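Side-chain contacts in putative 6-pyruvoyl tetrahydrobiopterin synthase (Caenorhabditis elegans, PDB 2G64), which probably catalyses the zinc-dependent conversion of 7,8-dihydroneopterin triphosphate into 6-pyruvoyl tetrahydropterin, with loss of triphosphate, in tetrahydrobiopterin synthesis: residues S99-V104 against I127-K132; Y48-K53 against S76-T81; G36-N39 against G43-H46. The protein carries 1 engineered substitution. One frame throughout, in Å; residues are numbered along the deposited sequence.

Contact 1. Residues S99-V104 against I127-K132; sequences STSENV and IEETPK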
loop_
_atom_site.group_PDB
_atom_site.type_symbol
_atom_site.label_atom_id
_atom_site.label_comp_id
_atom_site.label_asym_id
_atom_site.label_seq_id
_atom_site.Cartn_x
_atom_site.Cartn_y
_atom_site.Cartn_z
ATOM N N SER A 99 -8.108 -12.788 -23.452
ATOM C CA SER A 99 -7.612 -12.727 -22.072
ATOM C C SER A 99 -7.636 -11.306 -21.440
ATOM O O SER A 99 -6.708 -10.904 -20.715
ATOM C CB SER A 99 -6.188 -13.307 -22.022
ATOM O OG SER A 99 -5.317 -12.516 -22.832
ATOM N N THR A 100 -8.689 -10.545 -21.704
ATOM C CA THR A 100 -8.892 -9.265 -20.988
ATOM C C THR A 100 -9.083 -9.595 -19.528
ATOM O O THR A 100 -9.507 -10.693 -19.192
ATOM C CB THR A 100 -10.176 -8.530 -21.443
ATOM O OG1 THR A 100 -11.296 -9.434 -21.373
ATOM C CG2 THR A 100 -10.021 -8.015 -22.849
ATOM N N SER A 101 -8.827 -8.637 -18.640
ATOM C CA SER A 101 -8.977 -8.941 -17.217
ATOM C C SER A 101 -10.437 -9.218 -16.812
ATOM O O SER A 101 -10.688 -9.958 -15.870
ATOM C CB SER A 101 -8.351 -7.839 -16.360
ATOM O OG SER A 101 -6.960 -7.755 -16.637
ATOM N N GLU A 102 -11.386 -8.647 -17.545
ATOM C CA GLU A 102 -12.814 -9.017 -17.393
ATOM C C GLU A 102 -12.956 -10.526 -17.534
ATOM O O GLU A 102 -13.563 -11.200 -16.692
ATOM C CB GLU A 102 -13.671 -8.320 -18.477
ATOM C CG GLU A 102 -13.843 -6.799 -18.302
ATOM C CD GLU A 102 -12.757 -5.972 -18.989
ATOM O OE1 GLU A 102 -11.602 -6.460 -19.170
ATOM O OE2 GLU A 102 -13.062 -4.811 -19.317
ATOM N N ASN A 103 -12.383 -11.073 -18.600
ATOM C CA ASN A 103 -12.527 -12.514 -18.865
ATOM C C ASN A 103 -11.678 -13.388 -17.949
ATOM O O ASN A 103 -12.036 -14.542 -17.666
ATOM C CB ASN A 103 -12.276 -12.837 -20.353
ATOM C CG ASN A 103 -13.466 -12.498 -21.233
ATOM O OD1 ASN A 103 -14.625 -12.768 -20.870
ATOM N ND2 ASN A 103 -13.197 -11.864 -22.385
ATOM N N VAL A 104 -10.580 -12.830 -17.447
ATOM C CA VAL A 104 -9.772 -13.522 -16.436
ATOM C C VAL A 104 -10.581 -13.637 -15.143
ATOM O O VAL A 104 -10.595 -14.674 -14.501
ATOM C CB VAL A 104 -8.418 -12.796 -16.180
ATOM C CG1 VAL A 104 -7.633 -13.478 -15.044
ATOM C CG2 VAL A 104 -7.560 -12.784 -17.486
ATOM N N ILE A 127 -10.018 -9.227 -9.766
ATOM C CA ILE A 127 -8.695 -9.299 -10.386
ATOM C C ILE A 127 -8.170 -7.873 -10.493
ATOM O O ILE A 127 -8.838 -7.016 -11.049
ATOM C CB ILE A 127 -8.778 -9.918 -11.807
ATOM C CG1 ILE A 127 -9.045 -11.440 -11.712
ATOM C CG2 ILE A 127 -7.491 -9.624 -12.604
ATOM C CD1 ILE A 127 -7.907 -12.249 -11.057
ATOM N N GLU A 128 -6.984 -7.621 -9.947
ATOM C CA GLU A 128 -6.312 -6.344 -10.200
ATOM C C GLU A 128 -5.203 -6.623 -11.199
ATOM O O GLU A 128 -4.208 -7.273 -10.885
ATOM C CB GLU A 128 -5.763 -5.733 -8.904
ATOM C CG GLU A 128 -6.790 -5.656 -7.759
ATOM C CD GLU A 128 -6.319 -4.880 -6.537
ATOM O OE1 GLU A 128 -5.099 -4.655 -6.390
ATOM O OE2 GLU A 128 -7.186 -4.505 -5.710
ATOM N N GLU A 129 -5.402 -6.148 -12.412
ATOM C CA GLU A 129 -4.437 -6.317 -13.479
ATOM C C GLU A 129 -3.176 -5.489 -13.198
ATOM O O GLU A 129 -2.060 -5.951 -13.435
ATOM C CB GLU A 129 -5.122 -5.860 -14.749
ATOM C CG GLU A 129 -4.284 -5.701 -15.949
ATOM C CD GLU A 129 -5.083 -4.967 -16.999
ATOM O OE1 GLU A 129 -4.849 -3.757 -17.183
ATOM O OE2 GLU A 129 -5.996 -5.586 -17.580
ATOM N N THR A 130 -3.384 -4.268 -12.705
ATOM C CA THR A 130 -2.351 -3.460 -12.058
ATOM C C THR A 130 -3.031 -2.786 -10.868
ATOM O O THR A 130 -4.244 -2.899 -10.698
ATOM C CB THR A 130 -1.814 -2.352 -12.985
ATOM O OG1 THR A 130 -2.790 -1.324 -13.086
ATOM C CG2 THR A 130 -1.490 -2.902 -14.399
ATOM N N PRO A 131 -2.253 -2.100 -10.030
ATOM C CA PRO A 131 -2.856 -1.391 -8.898
ATOM C C PRO A 131 -3.903 -0.356 -9.296
ATOM O O PRO A 131 -4.688 0.084 -8.454
ATOM C CB PRO A 131 -1.642 -0.755 -8.184
ATOM C CG PRO A 131 -0.481 -1.701 -8.558
ATOM C CD PRO A 131 -0.777 -2.007 -10.024
ATOM N N LYS A 132 -3.947 0.003 -10.569
ATOM C CA LYS A 132 -4.835 1.050 -11.046
ATOM C C LYS A 132 -6.052 0.551 -11.824
ATOM O O LYS A 132 -6.946 1.348 -12.119
ATOM C CB LYS A 132 -4.080 2.038 -11.939
ATOM C CG LYS A 132 -3.096 2.942 -11.198
ATOM C CD LYS A 132 -2.072 3.545 -12.161
ATOM C CE LYS A 132 -2.727 4.355 -13.274
ATOM N NZ LYS A 132 -3.102 5.733 -12.832
HETATM O O HOH W 1 -6.774 -6.630 -19.830
#

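Contact 2. Residues Y48-K53 against S76-T81; sequences YVWKVK and SLVLDT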
loop_
_atom_site.group_PDB
_atom_site.type_symbol
_atom_site.label_atom_id
_atom_site.label_comp_id
_atom_site.label_asym_id
_atom_site.label_seq_id
_atom_site.Cartn_x
_atom_site.Cartn_y
_atom_site.Cartn_z
ATOM N N TYR A 48 -0.966 -10.329 -11.330
ATOM C CA TYR A 48 -2.392 -10.159 -11.139
ATOM C C TYR A 48 -2.669 -10.386 -9.651
ATOM O O TYR A 48 -2.222 -11.381 -9.092
ATOM C CB TYR A 48 -3.137 -11.220 -11.953
ATOM C CG TYR A 48 -3.156 -11.020 -13.447
ATOM C CD1 TYR A 48 -4.170 -10.276 -14.054
ATOM C CD2 TYR A 48 -2.192 -11.627 -14.268
ATOM C CE1 TYR A 48 -4.220 -10.109 -15.451
ATOM C CE2 TYR A 48 -2.243 -11.481 -15.655
ATOM C CZ TYR A 48 -3.242 -10.714 -16.237
ATOM O OH TYR A 48 -3.271 -10.580 -17.594
ATOM N N VAL A 49 -3.388 -9.469 -9.012
ATOM C CA VAL A 49 -3.869 -9.748 -7.658
ATOM C C VAL A 49 -5.248 -10.433 -7.773
ATOM O O VAL A 49 -6.134 -9.943 -8.480
ATOM C CB VAL A 49 -3.992 -8.459 -6.825
ATOM C CG1 VAL A 49 -4.522 -8.780 -5.440
ATOM C CG2 VAL A 49 -2.611 -7.766 -6.694
ATOM N N TRP A 50 -5.419 -11.544 -7.079
ATOM C CA TRP A 50 -6.700 -12.254 -7.102
ATOM C C TRP A 50 -7.331 -12.183 -5.707
ATOM O O TRP A 50 -6.732 -12.642 -4.742
ATOM C CB TRP A 50 -6.449 -13.727 -7.428
ATOM C CG TRP A 50 -7.695 -14.537 -7.639
ATOM C CD1 TRP A 50 -8.906 -14.087 -8.093
ATOM C CD2 TRP A 50 -7.839 -15.952 -7.434
ATOM N NE1 TRP A 50 -9.808 -15.157 -8.183
ATOM C CE2 TRP A 50 -9.170 -16.305 -7.798
ATOM C CE3 TRP A 50 -6.963 -16.965 -7.005
ATOM C CZ2 TRP A 50 -9.654 -17.633 -7.724
ATOM C CZ3 TRP A 50 -7.460 -18.298 -6.905
ATOM C CH2 TRP A 50 -8.787 -18.607 -7.281
ATOM N N LYS A 51 -8.527 -11.616 -5.578
ATOM C CA LYS A 51 -9.170 -11.685 -4.253
ATOM C C LYS A 51 -10.432 -12.526 -4.362
ATOM O O LYS A 51 -11.221 -12.335 -5.268
ATOM C CB LYS A 51 -9.533 -10.291 -3.740
ATOM C CG LYS A 51 -8.414 -9.253 -3.871
ATOM C CD LYS A 51 -8.835 -7.956 -3.207
ATOM C CE LYS A 51 -7.706 -6.920 -3.267
ATOM N NZ LYS A 51 -8.164 -5.611 -2.680
ATOM N N VAL A 52 -10.612 -13.430 -3.416
ATOM C CA VAL A 52 -11.733 -14.369 -3.427
ATOM C C VAL A 52 -12.577 -14.056 -2.209
ATOM O O VAL A 52 -12.105 -14.183 -1.075
ATOM C CB VAL A 52 -11.231 -15.825 -3.343
ATOM C CG1 VAL A 52 -12.399 -16.800 -3.052
ATOM C CG2 VAL A 52 -10.506 -16.171 -4.633
ATOM N N LYS A 53 -13.813 -13.627 -2.458
ATOM C CA LYS A 53 -14.697 -13.185 -1.386
ATOM C C LYS A 53 -15.877 -14.154 -1.226
ATOM O O LYS A 53 -16.560 -14.489 -2.190
ATOM C CB LYS A 53 -15.204 -11.759 -1.673
ATOM C CG LYS A 53 -15.994 -11.092 -0.527
ATOM C CD LYS A 53 -16.278 -9.643 -0.917
ATOM C CE LYS A 53 -16.991 -8.889 0.183
ATOM N NZ LYS A 53 -16.915 -7.407 0.006
ATOM N N SER A 76 -5.223 -22.600 -4.501
ATOM C CA SER A 76 -3.953 -23.093 -5.059
ATOM C C SER A 76 -4.174 -23.868 -6.354
ATOM O O SER A 76 -3.424 -23.714 -7.322
ATOM C CB SER A 76 -3.206 -23.974 -4.048
ATOM O OG SER A 76 -1.845 -24.141 -4.431
ATOM N N LEU A 77 -5.205 -24.701 -6.372
ATOM C CA LEU A 77 -5.540 -25.500 -7.550
ATOM C C LEU A 77 -5.828 -24.615 -8.757
ATOM O O LEU A 77 -5.371 -24.892 -9.878
ATOM C CB LEU A 77 -6.746 -26.378 -7.257
ATOM C CG LEU A 77 -6.482 -27.623 -6.423
ATOM C CD1 LEU A 77 -7.793 -28.346 -6.218
ATOM C CD2 LEU A 77 -5.450 -28.537 -7.125
ATOM N N VAL A 78 -6.552 -23.523 -8.523
ATOM C CA VAL A 78 -6.837 -22.572 -9.587
ATOM C C VAL A 78 -5.555 -21.826 -10.000
ATOM O O VAL A 78 -5.279 -21.658 -11.194
ATOM C CB VAL A 78 -7.941 -21.557 -9.163
ATOM C CG1 VAL A 78 -8.300 -20.632 -10.307
ATOM C CG2 VAL A 78 -9.200 -22.297 -8.642
ATOM N N LEU A 79 -4.789 -21.369 -9.011
ATOM C CA LEU A 79 -3.589 -20.576 -9.274
ATOM C C LEU A 79 -2.549 -21.388 -10.060
ATOM O O LEU A 79 -1.790 -20.842 -10.856
ATOM C CB LEU A 79 -2.999 -20.055 -7.962
ATOM C CG LEU A 79 -3.766 -18.869 -7.358
ATOM C CD1 LEU A 79 -3.330 -18.710 -5.886
ATOM C CD2 LEU A 79 -3.505 -17.591 -8.151
ATOM N N ASP A 80 -2.539 -22.700 -9.849
ATOM C CA ASP A 80 -1.592 -23.583 -10.544
ATOM C C ASP A 80 -1.789 -23.509 -12.060
ATOM O O ASP A 80 -0.843 -23.693 -12.830
ATOM C CB ASP A 80 -1.823 -25.036 -10.110
ATOM C CG ASP A 80 -1.157 -25.377 -8.792
ATOM O OD1 ASP A 80 -0.369 -24.565 -8.260
ATOM O OD2 ASP A 80 -1.455 -26.473 -8.273
ATOM N N THR A 81 -3.030 -23.270 -12.476
ATOM C CA THR A 81 -3.369 -23.172 -13.897
ATOM C C THR A 81 -2.829 -21.920 -14.608
ATOM O O THR A 81 -2.726 -21.898 -15.841
ATOM C CB THR A 81 -4.892 -23.271 -14.155
ATOM O OG1 THR A 81 -5.574 -22.045 -13.807
ATOM C CG2 THR A 81 -5.517 -24.472 -13.417
#

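Contact 3. Residues G36-N39 against G43-H46; sequences GKCN and GHGH. With NA (sodium ion), chain C; ZN (zinc ion), chain D.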
loop_
_atom_site.group_PDB
_atom_site.type_symbol
_atom_site.label_atom_id
_atom_site.label_comp_id
_atom_site.label_asym_id
_atom_site.label_seq_id
_atom_site.Cartn_x
_atom_site.Cartn_y
_atom_site.Cartn_z
ATOM N N GLY A 36 -4.559 -1.822 -29.071
ATOM C CA GLY A 36 -3.384 -0.940 -29.013
ATOM C C GLY A 36 -2.105 -1.670 -28.619
ATOM O O GLY A 36 -1.825 -2.764 -29.118
ATOM N N LYS A 37 -1.339 -1.073 -27.703
ATOM C CA LYS A 37 -0.093 -1.694 -27.238
ATOM C C LYS A 37 -0.331 -3.077 -26.598
ATOM O O LYS A 37 0.566 -3.921 -26.562
ATOM C CB LYS A 37 0.627 -0.785 -26.243
ATOM C CG LYS A 37 1.384 0.364 -26.902
ATOM C CD LYS A 37 2.202 1.139 -25.861
ATOM C CE LYS A 37 2.985 2.285 -26.496
ATOM N NZ LYS A 37 4.328 1.844 -26.961
ATOM N N CYS A 38 -1.544 -3.312 -26.107
ATOM C CA CYS A 38 -1.862 -4.633 -25.557
ATOM C C CYS A 38 -1.839 -5.758 -26.604
ATOM O O CYS A 38 -1.726 -6.935 -26.256
ATOM C CB CYS A 38 -3.186 -4.616 -24.811
ATOM S SG CYS A 38 -3.145 -3.595 -23.312
ATOM N N ASN A 39 -1.873 -5.385 -27.880
ATOM C CA ASN A 39 -1.767 -6.361 -28.954
ATOM C C ASN A 39 -0.303 -6.655 -29.371
ATOM O O ASN A 39 -0.063 -7.378 -30.344
ATOM C CB ASN A 39 -2.614 -5.866 -30.148
ATOM C CG ASN A 39 -2.698 -6.869 -31.274
ATOM O OD1 ASN A 39 -2.164 -6.627 -32.366
ATOM N ND2 ASN A 39 -3.380 -7.991 -31.035
ATOM N N GLY A 43 3.672 -10.094 -26.747
ATOM C CA GLY A 43 2.970 -10.091 -25.477
ATOM C C GLY A 43 3.576 -9.129 -24.457
ATOM O O GLY A 43 4.502 -8.334 -24.749
ATOM N N HIS A 44 3.009 -9.183 -23.261
ATOM C CA HIS A 44 3.461 -8.390 -22.127
ATOM C C HIS A 44 2.905 -9.178 -20.944
ATOM O O HIS A 44 2.529 -10.354 -21.108
ATOM C CB HIS A 44 2.914 -6.944 -22.184
ATOM C CG HIS A 44 1.411 -6.846 -22.134
ATOM N ND1 HIS A 44 0.605 -7.152 -23.213
ATOM C CD2 HIS A 44 0.570 -6.498 -21.125
ATOM C CE1 HIS A 44 -0.665 -6.998 -22.872
ATOM N NE2 HIS A 44 -0.713 -6.601 -21.612
ATOM N N GLY A 45 2.876 -8.574 -19.761
ATOM C CA GLY A 45 2.531 -9.360 -18.581
ATOM C C GLY A 45 2.133 -8.541 -17.377
ATOM O O GLY A 45 2.218 -7.317 -17.395
ATOM N N HIS A 46 1.677 -9.229 -16.334
ATOM C CA HIS A 46 1.173 -8.550 -15.140
ATOM C C HIS A 46 1.442 -9.433 -13.945
ATOM O O HIS A 46 1.482 -10.660 -14.075
ATOM C CB HIS A 46 -0.348 -8.280 -15.221
ATOM C CG HIS A 46 -0.758 -7.424 -16.377
ATOM N ND1 HIS A 46 -0.461 -6.083 -16.448
ATOM C CD2 HIS A 46 -1.419 -7.726 -17.522
ATOM C CE1 HIS A 46 -0.926 -5.590 -17.585
ATOM N NE2 HIS A 46 -1.513 -6.567 -18.252
HETATM NA NA NA C . 0.791 -7.951 -25.960
HETATM ZN ZN ZN D . -2.294 -6.786 -20.185
HETATM O O HOH W 2 -3.749 -5.790 -20.665
#

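Contact 1. Residues S99-V104 against I127-K132
Ser-101 and Glu-129 make the polar half of this contact. The hydroxyl OG of Ser-101 donates to OE2 of Glu-129 at 2.6 Å, meeting the oxygen on its anti side and 18° out of the carboxylate plane. Water 1 gives a second route between the same two residues: it accepts from Ser-101 N at 3.1 Å and donates to Glu-129 OE2 at 2.6 Å. OE2 thus has two donors, both leading back to the first turn of the helix. Glu-129 gets there with CG anti to its backbone N (chi1 169°) and an extended chain beyond, which carries the carboxylate across to the serine.

The apolar half is looser. CG1 of Val-104 lies 4.2 Å from CG1 of Ile-127, the two side chains crossing at about a right angle, and Ile-127 CG2 reaches Ser-101 CB at the same separation of 4.2 Å.

Within the helical segment, Thr-100 is the N-cap; its OG1 accepts a weak bond from Asn-103 N at 3.4 Å.

Glu-129, assigned to the charge relay by similarity, stands where the chain turns a corner after strand 122-128. The start of helix 101-115 is thereby tied to the end of that strand, with Phe-135 of strand 133-137 and Tyr-48 of strand 44-57 packed against Ser-101, and Phe-15 of strand 6-19 against Val-104 and Ile-127.

Contact 2. Residues Y48-K53 against S76-T81
Trp-50 meets Val-78 and Leu-79 with the six-membered part of its indole, and the contact is wholly apolar. At the far end of the ring, CH2 of Trp-50 is 3.6 Å from Val-78 CB, with Val-78 CG1 almost as near, so the valine branch point and one methyl share this corner. The two side chains run at about a right angle to each other. Nearer the strand, CE3 of Trp-50 approaches Leu-79 CD2 at 3.7 Å, and Leu-79 CG sits beside CE3 and CZ3. Both residues come in obliquely to the indole.

Torsions account for this reach. Trp-50 has CG anti to its backbone N (chi1 -173°), which throws the ring out from the strand toward the helix. Leu-79, whose CB does not itself point at the strand, has CG anti to its carbonyl carbon (chi1 -76°), and this swings its methyls back to the indole. One face of the ring is packed from within its own strand: Val-52 CG2 stands 3.4 Å above the plane, offset toward the rim. With an alanine here, Val-78 and Leu-79 would probably lose their partner on the strand, opening a gap beneath the helix.

At the helix end, Val-78 O accepts twice, from Thr-81 N at 3.0 Å and from Thr-81 OG1 at 2.7 Å, the latter in the carbonyl plane. The same hydroxyl also bonds to Tyr-107 OH.

The indole is thus a spacer between strand 44-57 and helix 68-80, bordered by Val-125 and Ile-127 of strand 122-128, by Met-108 of helix 101-115, and by Met-75 one turn earlier on helix 68-80.

Contact 3. Residues G36-N39 against G43-H46
The sodium ion is held jointly by Cys-38 and His-44: the backbone oxygen Cys-38 O lies 2.7 Å from it and His-44 ND1 2.9 Å, while Asn-40 O supplies another ligand from the intervening loop. The ion sits in the plane of the imidazole, at its edge. Both distances are on the long side for sodium, consistent with a loose grip. The same carbonyl, Cys-38 O, also comes to the rim of the ring, 3.5 Å from His-44 CE1 and near the ring plane.

The opposite nitrogen of that ring serves zinc. His-44 NE2 and His-46 NE2 each bind the zinc ion at 2.1 Å, and the angle between them at the metal is 109°, close to tetrahedral. His-19 and water 2 complete the four ligands. One imidazole therefore bridges two metals, which is likely to polarise it and which fixes its rotation.

His-44 reaches both ions with CG between its backbone N and carbonyl carbon (chi1 62°). Gly-45 separates the two histidines, so the alternation of the extended chain lets both rings turn to one metal. His-46 is steadied from behind by a hydrogen bond from ND1 to Asn-47 OD1 of the third subunit.

The thiol is not a zinc ligand: Cys-38 SG is 4.6 Å from the zinc ion. It approaches the His-44 ring obliquely, 4.8 Å from the centroid and 47° off the ring normal. His-84 of the third subunit packs against both Cys-38 and His-44.

Three histidines and a water on zinc, beside a cysteine predicted to be the proton acceptor, form the active-site arrangement of the 6-pyruvoyl tetrahydropterin synthase family.

How the contacts relate
Strand 44-57 links the set: contact 3 uses its beginning and contact 2 its middle, while contact 1 lies on the neighbouring strand 122-128. Contacts 2 and 3 follow one another along it without further touch, their centres about 21 Å apart, whereas contact 1 has its centre about 12 Å from each of theirs. Toward contact 2 it packs Ile-127 CD1 against Trp-50 CD1 at 3.6 Å; toward contact 3, Glu-129 O lies 3.4 Å from His-46 CB. The Glu-129 side chain comes within about 5 Å of zinc and about 6 Å of the Cys-38 side chain, nearest atoms. Contacts 1 and 3 thus meet at the active site and touch the third subunit, while contact 2 packs the interior behind.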